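PDB 2XSU: catechol 1,2 dioxygenase from Acinetobacter radioresistens, which probably catalyses the iron(III)-dependent intradiol cleavage of catechol by O2 to cis,cis-muconate, the first step of catechol breakdown in the beta-ketoadipate pathway. Local coordinates for residues 199-204 against 223-228; 217-222 against 247-252; 106-111 against 305-310. The protein carries 1 engineered substitution. All blocks are in the same frame, centred on the assembly; numbering follows the deposited sequence.

Contact 1: residues 199-204 against 223-228; sequences VGYGCP and PSHVHY. With FE (Fe (III) ion), chain B.
The Y201 and H225 rings meet rim to rim around an iron(III) ion, neither lying over the other's face, with their planes 51° apart. The iron and V199 O lie at the edge of the Y201 phenol, in its plane. Y201 OH is likewise at the edge of the H225 imidazole, 3.2 Å from H225 CE1, while W159 stacks on the H227 ring. The Y201 and H225 side chains cross at about a right angle, with OH and NE2 both meeting the iron. NE2 of H225 and NE2 of H227 each bind iron at 2.1 Å, and Y201 OH binds it at 2.4 Å. H225 has CG between its backbone N and carbonyl carbon (chi1 58°), which brings the ring back over the chain, so that ND1 gives a nearly straight, in-plane bond of 2.8 Å to P223 O. That second-shell bond fixes the rotation of the ring and turns NE2 to the metal. The backbones themselves are joined through a water, which donates to V199 O (2.8 Å) and accepts from H225 N (3.2 Å). Glycine suits position 200, since G200 CA sits only 3.6 Å from S224 N, with little space for a side chain on that face. Y167 and a water at 2.1 Å from the iron complete five ligands. Y201 OH and H227 NE2 stand nearly trans across the metal, as the axial pair of the trigonal bipyramid known from intradiol dioxygenases. The longer bond to Y201 is consistent with the axial tyrosine being the one released in this family when catechol binds.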
loop_
_atom_site.group_PDB
_atom_site.type_symbol
_atom_site.label_atom_id
_atom_site.label_comp_id
_atom_site.label_asym_id
_atom_site.label_seq_id
_atom_site.Cartn_x
_atom_site.Cartn_y
_atom_site.Cartn_z
ATOM N N VAL A 199 -23.882 17.702 -5.400
ATOM C CA VAL A 199 -22.872 18.721 -5.136
ATOM C C VAL A 199 -21.500 18.055 -5.207
ATOM O O VAL A 199 -21.365 16.864 -4.952
ATOM C CB VAL A 199 -23.144 19.393 -3.763
ATOM C CG1 VAL A 199 -22.772 18.503 -2.633
ATOM C CG2 VAL A 199 -22.435 20.708 -3.664
ATOM N N GLY A 200 -20.505 18.821 -5.643
ATOM C CA GLY A 200 -19.132 18.347 -5.616
ATOM C C GLY A 200 -18.690 18.198 -4.166
ATOM O O GLY A 200 -19.340 18.686 -3.240
ATOM N N TYR A 201 -17.551 17.581 -3.973
ATOM C CA TYR A 201 -17.118 17.206 -2.640
ATOM C C TYR A 201 -15.616 17.104 -2.608
ATOM O O TYR A 201 -14.978 16.961 -3.648
ATOM C CB TYR A 201 -17.745 15.856 -2.275
ATOM C CG TYR A 201 -17.516 14.759 -3.309
ATOM C CD1 TYR A 201 -16.380 13.939 -3.262
ATOM C CD2 TYR A 201 -18.452 14.520 -4.312
ATOM C CE1 TYR A 201 -16.183 12.927 -4.175
ATOM C CE2 TYR A 201 -18.270 13.500 -5.252
ATOM C CZ TYR A 201 -17.124 12.712 -5.193
ATOM O OH TYR A 201 -16.909 11.706 -6.113
ATOM N N GLY A 202 -15.067 17.198 -1.400
ATOM C CA GLY A 202 -13.683 16.879 -1.148
ATOM C C GLY A 202 -13.407 15.500 -0.555
ATOM O O GLY A 202 -14.295 14.729 -0.161
ATOM N N CYS A 203 -12.120 15.232 -0.473
ATOM C CA CYS A 203 -11.626 14.046 0.196
ATOM C C CYS A 203 -11.970 14.171 1.691
ATOM O O CYS A 203 -12.155 15.286 2.186
ATOM C CB CYS A 203 -10.113 14.004 0.009
ATOM S SG CYS A 203 -9.616 13.523 -1.670
ATOM N N PRO A 204 -12.046 13.038 2.412
ATOM C CA PRO A 204 -12.221 13.141 3.883
ATOM C C PRO A 204 -11.080 13.973 4.483
ATOM O O PRO A 204 -9.903 13.618 4.318
ATOM C CB PRO A 204 -12.149 11.683 4.353
ATOM C CG PRO A 204 -12.463 10.845 3.126
ATOM C CD PRO A 204 -11.981 11.645 1.942
ATOM N N PRO A 223 -15.635 18.539 -9.028
ATOM C CA PRO A 223 -16.901 19.223 -9.391
ATOM C C PRO A 223 -18.059 18.242 -9.322
ATOM O O PRO A 223 -17.857 17.000 -9.379
ATOM C CB PRO A 223 -16.685 19.656 -10.844
ATOM C CG PRO A 223 -15.773 18.539 -11.401
ATOM C CD PRO A 223 -14.836 18.215 -10.227
ATOM N N SER A 224 -19.265 18.784 -9.233
ATOM C CA SER A 224 -20.498 17.960 -9.266
ATOM C C SER A 224 -20.513 17.073 -10.522
ATOM O O SER A 224 -20.085 17.488 -11.628
ATOM C CB SER A 224 -21.718 18.852 -9.282
ATOM O OG SER A 224 -21.652 19.670 -10.431
ATOM N N HIS A 225 -20.998 15.834 -10.352
ATOM C CA HIS A 225 -21.009 14.873 -11.469
ATOM C C HIS A 225 -21.963 13.712 -11.160
ATOM O O HIS A 225 -22.318 13.462 -10.004
ATOM C CB HIS A 225 -19.586 14.288 -11.714
ATOM C CG HIS A 225 -18.999 13.598 -10.510
ATOM N ND1 HIS A 225 -18.347 14.284 -9.501
ATOM C CD2 HIS A 225 -18.983 12.285 -10.143
ATOM C CE1 HIS A 225 -17.953 13.429 -8.570
ATOM N NE2 HIS A 225 -18.315 12.208 -8.933
ATOM N N VAL A 226 -22.381 13.025 -12.216
ATOM C CA VAL A 226 -23.153 11.779 -12.087
ATOM C C VAL A 226 -22.399 10.693 -12.856
ATOM O O VAL A 226 -22.008 10.887 -14.023
ATOM C CB VAL A 226 -24.596 11.965 -12.669
ATOM C CG1 VAL A 226 -25.376 10.622 -12.670
ATOM C CG2 VAL A 226 -25.368 13.048 -11.865
ATOM N N HIS A 227 -22.188 9.546 -12.204
ATOM C CA HIS A 227 -21.461 8.431 -12.805
ATOM C C HIS A 227 -22.387 7.548 -13.639
ATOM O O HIS A 227 -23.555 7.360 -13.272
ATOM C CB HIS A 227 -20.930 7.545 -11.655
ATOM C CG HIS A 227 -19.860 8.178 -10.830
ATOM N ND1 HIS A 227 -18.537 8.139 -11.207
ATOM C CD2 HIS A 227 -19.887 8.821 -9.626
ATOM C CE1 HIS A 227 -17.795 8.746 -10.288
ATOM N NE2 HIS A 227 -18.591 9.196 -9.333
ATOM N N TYR A 228 -21.834 6.937 -14.694
ATOM C CA TYR A 228 -22.550 5.990 -15.551
ATOM C C TYR A 228 -21.725 4.751 -15.879
ATOM O O TYR A 228 -20.560 4.873 -16.255
ATOM C CB TYR A 228 -22.862 6.639 -16.901
ATOM C CG TYR A 228 -23.988 7.615 -16.944
ATOM C CD1 TYR A 228 -23.864 8.879 -16.357
ATOM C CD2 TYR A 228 -25.183 7.305 -17.634
ATOM C CE1 TYR A 228 -24.915 9.793 -16.411
ATOM C CE2 TYR A 228 -26.235 8.234 -17.713
ATOM C CZ TYR A 228 -26.079 9.477 -17.092
ATOM O OH TYR A 228 -27.080 10.403 -17.127
HETATM FE FE FE B . -18.114 10.457 -7.741
HETATM O O HOH W 1 -20.940 15.302 -7.237
HETATM O O HOH W 2 -16.558 9.159 -7.040
#

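Contact 2: residues 217-222 against 247-252; sequences GRHGNR and DEYLWD
Y249 and D252 carry the contact from 247-252, between them meeting H219 and N221. D247, which begins the segment, prepares this: its OD1 accepts from Y249 N at 2.8 Å through the anti lone pair, an Asx turn set within a type I turn from D247 to L250. Aspartate suits the place because its short side chain reaches back to its own chain, while its OD2 accepts from S224 N. E248 lays CG against one face of the Y249 ring. The opposite face of that ring receives N221, whose CB stands 3.7 Å from the centroid and only 6° off the normal, a CH-pi contact. N221 then runs on toward the hydroxyl, where its OD1 is 3.2 Å from Y249 OH. Beside them H219 brings its ring obliquely to Y249, planes 47° apart, with Y249 CE1 over the centre of the imidazole. With CG anti to its carbonyl carbon (chi1 -67°), Y249 swings its ring toward 217-222, between N221 and H219. A second type I turn, Y249 to D252, carries the chain around to the imidazole edge, where D252 O lies near the ring plane, 3.0 Å from H219 NE2. At the far end of the ring, H219 ND1 accepts from N221 N at 2.9 Å, which restrains its rotation. The other segment leaves helix 208-215 through a Schellman motif at G217, which also bonds to the second subunit by its backbone. It then enters strand 221-231, where R222 points away from 247-252 and pairs with D253, and L250 packs against strands 238-244 and 263-269.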
loop_
_atom_site.group_PDB
_atom_site.type_symbol
_atom_site.label_atom_id
_atom_site.label_comp_id
_atom_site.label_asym_id
_atom_site.label_seq_id
_atom_site.Cartn_x
_atom_site.Cartn_y
_atom_site.Cartn_z
ATOM N N GLY A 217 0.582 20.770 -1.665
ATOM C CA GLY A 217 -0.057 22.081 -1.895
ATOM C C GLY A 217 -1.319 22.020 -2.731
ATOM O O GLY A 217 -1.719 23.025 -3.328
ATOM N N ARG A 218 -1.991 20.863 -2.730
ATOM C CA ARG A 218 -3.135 20.617 -3.616
ATOM C C ARG A 218 -4.470 20.482 -2.869
ATOM O O ARG A 218 -4.549 19.974 -1.752
ATOM C CB ARG A 218 -2.897 19.330 -4.437
ATOM C CG ARG A 218 -1.858 19.455 -5.534
ATOM C CD ARG A 218 -1.708 18.132 -6.347
ATOM N NE ARG A 218 -3.016 17.760 -6.867
ATOM C CZ ARG A 218 -3.371 16.530 -7.245
ATOM N NH1 ARG A 218 -2.498 15.520 -7.209
ATOM N NH2 ARG A 218 -4.621 16.317 -7.624
ATOM N N HIS A 219 -5.544 20.954 -3.515
ATOM C CA HIS A 219 -6.881 20.694 -3.033
ATOM C C HIS A 219 -7.350 19.258 -3.407
ATOM O O HIS A 219 -6.802 18.624 -4.334
ATOM C CB HIS A 219 -7.857 21.784 -3.553
ATOM C CG HIS A 219 -8.281 21.606 -4.986
ATOM N ND1 HIS A 219 -9.225 20.672 -5.370
ATOM C CD2 HIS A 219 -7.916 22.254 -6.113
ATOM C CE1 HIS A 219 -9.389 20.726 -6.680
ATOM N NE2 HIS A 219 -8.612 21.682 -7.155
ATOM N N GLY A 220 -8.370 18.774 -2.723
ATOM C CA GLY A 220 -8.917 17.433 -2.948
ATOM C C GLY A 220 -10.349 17.408 -3.424
ATOM O O GLY A 220 -11.092 16.481 -3.109
ATOM N N ASN A 221 -10.721 18.409 -4.218
ATOM C CA ASN A 221 -12.122 18.578 -4.618
ATOM C C ASN A 221 -12.452 18.060 -6.021
ATOM O O ASN A 221 -11.657 18.213 -6.942
ATOM C CB ASN A 221 -12.503 20.070 -4.568
ATOM C CG ASN A 221 -12.346 20.679 -3.174
ATOM O OD1 ASN A 221 -11.544 21.609 -2.981
ATOM N ND2 ASN A 221 -13.068 20.143 -2.211
ATOM N N ARG A 222 -13.673 17.527 -6.178
ATOM C CA ARG A 222 -14.228 17.197 -7.498
ATOM C C ARG A 222 -15.448 18.099 -7.768
ATOM O O ARG A 222 -16.201 18.392 -6.835
ATOM C CB ARG A 222 -14.686 15.736 -7.577
ATOM C CG ARG A 222 -13.600 14.745 -7.224
ATOM C CD ARG A 222 -13.869 13.427 -7.869
ATOM N NE ARG A 222 -13.738 13.488 -9.309
ATOM C CZ ARG A 222 -14.166 12.546 -10.136
ATOM N NH1 ARG A 222 -14.791 11.459 -9.668
ATOM N NH2 ARG A 222 -13.995 12.701 -11.431
ATOM N N ASP A 247 -19.741 24.806 -12.260
ATOM C CA ASP A 247 -19.074 24.390 -11.034
ATOM C C ASP A 247 -17.688 25.044 -10.940
ATOM O O ASP A 247 -16.938 25.083 -11.913
ATOM C CB ASP A 247 -18.937 22.857 -11.011
ATOM C CG ASP A 247 -18.649 22.317 -9.624
ATOM O OD1 ASP A 247 -17.552 22.574 -9.094
ATOM O OD2 ASP A 247 -19.521 21.615 -9.061
ATOM N N GLU A 248 -17.382 25.543 -9.750
ATOM C CA GLU A 248 -16.064 26.114 -9.432
ATOM C C GLU A 248 -14.921 25.197 -9.878
ATOM O O GLU A 248 -13.872 25.688 -10.339
ATOM C CB GLU A 248 -15.988 26.365 -7.917
ATOM C CG GLU A 248 -14.679 26.902 -7.429
ATOM C CD GLU A 248 -14.639 27.115 -5.909
ATOM O OE1 GLU A 248 -15.498 26.576 -5.156
ATOM O OE2 GLU A 248 -13.695 27.805 -5.479
ATOM N N TYR A 249 -15.100 23.892 -9.690
ATOM C CA TYR A 249 -13.999 22.948 -9.954
ATOM C C TYR A 249 -14.126 22.198 -11.270
ATOM O O TYR A 249 -13.465 21.159 -11.481
ATOM C CB TYR A 249 -13.841 21.950 -8.804
ATOM C CG TYR A 249 -13.385 22.621 -7.543
ATOM C CD1 TYR A 249 -12.047 23.003 -7.394
ATOM C CD2 TYR A 249 -14.292 22.910 -6.542
ATOM C CE1 TYR A 249 -11.618 23.672 -6.227
ATOM C CE2 TYR A 249 -13.874 23.571 -5.362
ATOM C CZ TYR A 249 -12.551 23.952 -5.233
ATOM O OH TYR A 249 -12.143 24.590 -4.067
ATOM N N LEU A 250 -14.991 22.686 -12.167
ATOM C CA LEU A 250 -15.224 21.988 -13.424
ATOM C C LEU A 250 -13.959 21.602 -14.168
ATOM O O LEU A 250 -13.834 20.457 -14.609
ATOM C CB LEU A 250 -16.153 22.808 -14.344
ATOM C CG LEU A 250 -16.536 22.191 -15.691
ATOM C CD1 LEU A 250 -17.370 20.941 -15.509
ATOM C CD2 LEU A 250 -17.327 23.182 -16.531
ATOM N N TRP A 251 -13.038 22.564 -14.317
ATOM C CA TRP A 251 -11.793 22.327 -15.052
ATOM C C TRP A 251 -10.573 22.312 -14.108
ATOM O O TRP A 251 -9.418 22.535 -14.533
ATOM C CB TRP A 251 -11.681 23.354 -16.195
ATOM C CG TRP A 251 -12.714 23.087 -17.257
ATOM C CD1 TRP A 251 -13.839 23.818 -17.515
ATOM C CD2 TRP A 251 -12.692 22.021 -18.212
ATOM N NE1 TRP A 251 -14.530 23.259 -18.574
ATOM C CE2 TRP A 251 -13.850 22.152 -19.015
ATOM C CE3 TRP A 251 -11.816 20.955 -18.454
ATOM C CZ2 TRP A 251 -14.148 21.269 -20.059
ATOM C CZ3 TRP A 251 -12.113 20.069 -19.514
ATOM C CH2 TRP A 251 -13.274 20.238 -20.289
ATOM N N ASP A 252 -10.843 22.001 -12.833
ATOM C CA ASP A 252 -9.831 21.928 -11.766
ATOM C C ASP A 252 -10.191 20.723 -10.861
ATOM O O ASP A 252 -10.107 20.808 -9.636
ATOM C CB ASP A 252 -9.835 23.235 -10.959
ATOM C CG ASP A 252 -8.652 23.389 -9.993
ATOM O OD1 ASP A 252 -7.557 22.816 -10.202
ATOM O OD2 ASP A 252 -8.839 24.145 -9.009
#

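Contact 3: residues 106-111 against 305-310; sequences TIEGPL and VERRRA
E108 and R309 are joined by a two-pronged salt bridge. R309 presents its guanidinium side-on, NH2 to E108 OE1 and NE to E108 OE2, each at 2.9 Å and nearly straight. Both oxygens are met on their syn sides, and the two flat groups lie within 21° of coplanar. With CG anti to the backbone N (chi1 -174°) and an extended chain, E108 sends its carboxylate straight across to the other segment. The end of the R309 guanidinium is also gripped by its own chain: NH1, and NH2 a second time, donate to V305 O, at 3.1 and 2.9 Å, and the CB of R307 rests over the face. Arginine suits this place, since one planar group can serve a carboxylate and a carbonyl together. The segments are loops that lead into strands 113-114 and 310-311, a short parallel pair, so the ion pair ties the C-terminal tail to the loop that follows helix 82-96, next to where the two strands pair. Beside the salt bridge, a water donates to E108 OE1 (2.9 Å) and accepts from R307 NH1 (3.0 Å). R307 reaches in fully extended, its NH1 3.2 Å from G109 O and its NH2 3.7 Å from P110 CA. G109 has a positive phi of 74°, which glycine adopts easily, and further out its N donates to E83 of helix 82-96. In the outermost shell R307 makes a cation-pi contact with W58 of the second subunit.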
loop_
_atom_site.group_PDB
_atom_site.type_symbol
_atom_site.label_atom_id
_atom_site.label_comp_id
_atom_site.label_asym_id
_atom_site.label_seq_id
_atom_site.Cartn_x
_atom_site.Cartn_y
_atom_site.Cartn_z
ATOM N N THR A 106 -14.609 8.182 -19.064
ATOM C CA THR A 106 -13.777 8.770 -18.018
ATOM C C THR A 106 -13.748 7.880 -16.775
ATOM O O THR A 106 -14.216 6.720 -16.832
ATOM C CB THR A 106 -14.108 10.262 -17.758
ATOM O OG1 THR A 106 -13.005 10.859 -17.066
ATOM C CG2 THR A 106 -15.429 10.444 -16.974
ATOM N N ILE A 107 -13.164 8.380 -15.687
ATOM C CA ILE A 107 -12.856 7.487 -14.559
ATOM C C ILE A 107 -14.088 6.979 -13.829
ATOM O O ILE A 107 -15.130 7.690 -13.752
ATOM C CB ILE A 107 -11.876 8.125 -13.567
ATOM C CG1 ILE A 107 -12.555 9.239 -12.768
ATOM C CG2 ILE A 107 -10.630 8.613 -14.335
ATOM C CD1 ILE A 107 -11.625 9.815 -11.623
ATOM N N GLU A 108 -13.991 5.749 -13.339
ATOM C CA GLU A 108 -15.067 5.158 -12.534
ATOM C C GLU A 108 -15.157 5.787 -11.134
ATOM O O GLU A 108 -16.259 5.922 -10.600
ATOM C CB GLU A 108 -14.797 3.656 -12.385
ATOM C CG GLU A 108 -15.902 2.849 -11.702
ATOM C CD GLU A 108 -15.559 1.356 -11.621
ATOM O OE1 GLU A 108 -14.958 0.820 -12.583
ATOM O OE2 GLU A 108 -15.907 0.711 -10.602
ATOM N N GLY A 109 -14.013 6.143 -10.534
ATOM C CA GLY A 109 -13.969 6.473 -9.114
ATOM C C GLY A 109 -14.078 5.203 -8.284
ATOM O O GLY A 109 -14.307 4.112 -8.822
ATOM N N PRO A 110 -13.956 5.347 -6.962
ATOM C CA PRO A 110 -13.921 4.196 -6.089
ATOM C C PRO A 110 -15.228 3.848 -5.401
ATOM O O PRO A 110 -15.209 2.999 -4.475
ATOM C CB PRO A 110 -12.881 4.628 -5.037
ATOM C CG PRO A 110 -13.105 6.080 -4.877
ATOM C CD PRO A 110 -13.502 6.570 -6.288
ATOM N N LEU A 111 -16.345 4.444 -5.834
ATOM C CA LEU A 111 -17.575 4.376 -5.005
ATOM C C LEU A 111 -18.771 3.661 -5.663
ATOM O O LEU A 111 -19.927 3.785 -5.193
ATOM C CB LEU A 111 -17.971 5.780 -4.516
ATOM C CG LEU A 111 -16.867 6.542 -3.778
ATOM C CD1 LEU A 111 -17.359 7.960 -3.400
ATOM C CD2 LEU A 111 -16.357 5.773 -2.553
ATOM N N VAL A 305 -13.582 -3.588 -17.396
ATOM C CA VAL A 305 -12.468 -3.608 -16.449
ATOM C C VAL A 305 -12.884 -4.427 -15.232
ATOM O O VAL A 305 -13.846 -4.077 -14.554
ATOM C CB VAL A 305 -12.117 -2.153 -16.026
ATOM C CG1 VAL A 305 -11.074 -2.135 -14.923
ATOM C CG2 VAL A 305 -11.615 -1.354 -17.229
ATOM N N GLU A 306 -12.182 -5.533 -14.974
ATOM C CA GLU A 306 -12.310 -6.265 -13.695
ATOM C C GLU A 306 -11.702 -5.451 -12.554
ATOM O O GLU A 306 -10.566 -4.966 -12.644
ATOM C CB GLU A 306 -11.601 -7.625 -13.763
ATOM C CG GLU A 306 -12.106 -8.554 -14.845
ATOM C CD GLU A 306 -11.294 -9.849 -14.957
ATOM O OE1 GLU A 306 -10.106 -9.885 -14.521
ATOM O OE2 GLU A 306 -11.851 -10.836 -15.496
ATOM N N ARG A 307 -12.457 -5.332 -11.469
ATOM C CA ARG A 307 -12.062 -4.511 -10.336
ATOM C C ARG A 307 -12.892 -4.946 -9.126
ATOM O O ARG A 307 -14.082 -5.272 -9.273
ATOM C CB ARG A 307 -12.330 -3.027 -10.679
ATOM C CG ARG A 307 -11.839 -2.068 -9.604
ATOM C CD ARG A 307 -11.977 -0.575 -9.998
ATOM N NE ARG A 307 -11.617 0.263 -8.858
ATOM C CZ ARG A 307 -11.620 1.592 -8.854
ATOM N NH1 ARG A 307 -11.962 2.271 -9.956
ATOM N NH2 ARG A 307 -11.270 2.250 -7.747
ATOM N N ARG A 308 -12.284 -4.971 -7.940
ATOM C CA ARG A 308 -13.042 -5.293 -6.728
ATOM C C ARG A 308 -14.007 -4.155 -6.413
ATOM O O ARG A 308 -13.612 -2.977 -6.349
ATOM C CB ARG A 308 -12.121 -5.570 -5.533
ATOM C CG ARG A 308 -12.885 -6.120 -4.306
ATOM C CD ARG A 308 -11.933 -6.746 -3.307
ATOM N NE ARG A 308 -11.047 -5.761 -2.720
ATOM C CZ ARG A 308 -9.954 -6.075 -2.018
ATOM N NH1 ARG A 308 -9.607 -7.347 -1.849
ATOM N NH2 ARG A 308 -9.197 -5.109 -1.529
ATOM N N ARG A 309 -15.284 -4.499 -6.321
ATOM C CA ARG A 309 -16.311 -3.483 -6.114
ATOM C C ARG A 309 -17.215 -3.921 -4.990
ATOM O O ARG A 309 -17.472 -5.126 -4.828
ATOM C CB ARG A 309 -17.121 -3.276 -7.395
ATOM C CG ARG A 309 -16.296 -2.596 -8.484
ATOM C CD ARG A 309 -16.926 -2.764 -9.821
ATOM N NE ARG A 309 -16.189 -2.113 -10.912
ATOM C CZ ARG A 309 -15.748 -2.725 -12.004
ATOM N NH1 ARG A 309 -15.875 -4.047 -12.162
ATOM N NH2 ARG A 309 -15.122 -2.003 -12.945
ATOM N N ALA A 310 -17.651 -2.949 -4.197
ATOM C CA ALA A 310 -18.629 -3.202 -3.142
ATOM C C ALA A 310 -19.927 -3.791 -3.734
ATOM O O ALA A 310 -20.243 -3.596 -4.903
ATOM C CB ALA A 310 -18.904 -1.915 -2.399
HETATM O O HOH W 3 -12.161 1.371 -12.813
HETATM O O HOH W 4 -16.763 -0.131 -4.576
#

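In the fold
From the N terminus, the chain leaves helix 82-96 and enters 106-111, which is separated by 194 residues from its partner 305-310; contact 3 thus closes the longest loop and encloses both others. Within it, contacts 1 and 2 cross, their segments alternating along the chain: 199-204, 217-222, 223-228, 247-252. Contact 1 spans the excursion through helix 208-215 and contact 2 the strands 221-231 and 238-244. The crossing pair share strand 221-231 and touch directly, through packing of P223 against 247-252 and through backbone bonding of Y201 with R222. Contact 3 joins this iron-bearing sheet where H227 packs on E108, while contacts 2 and 3 both touch the second subunit.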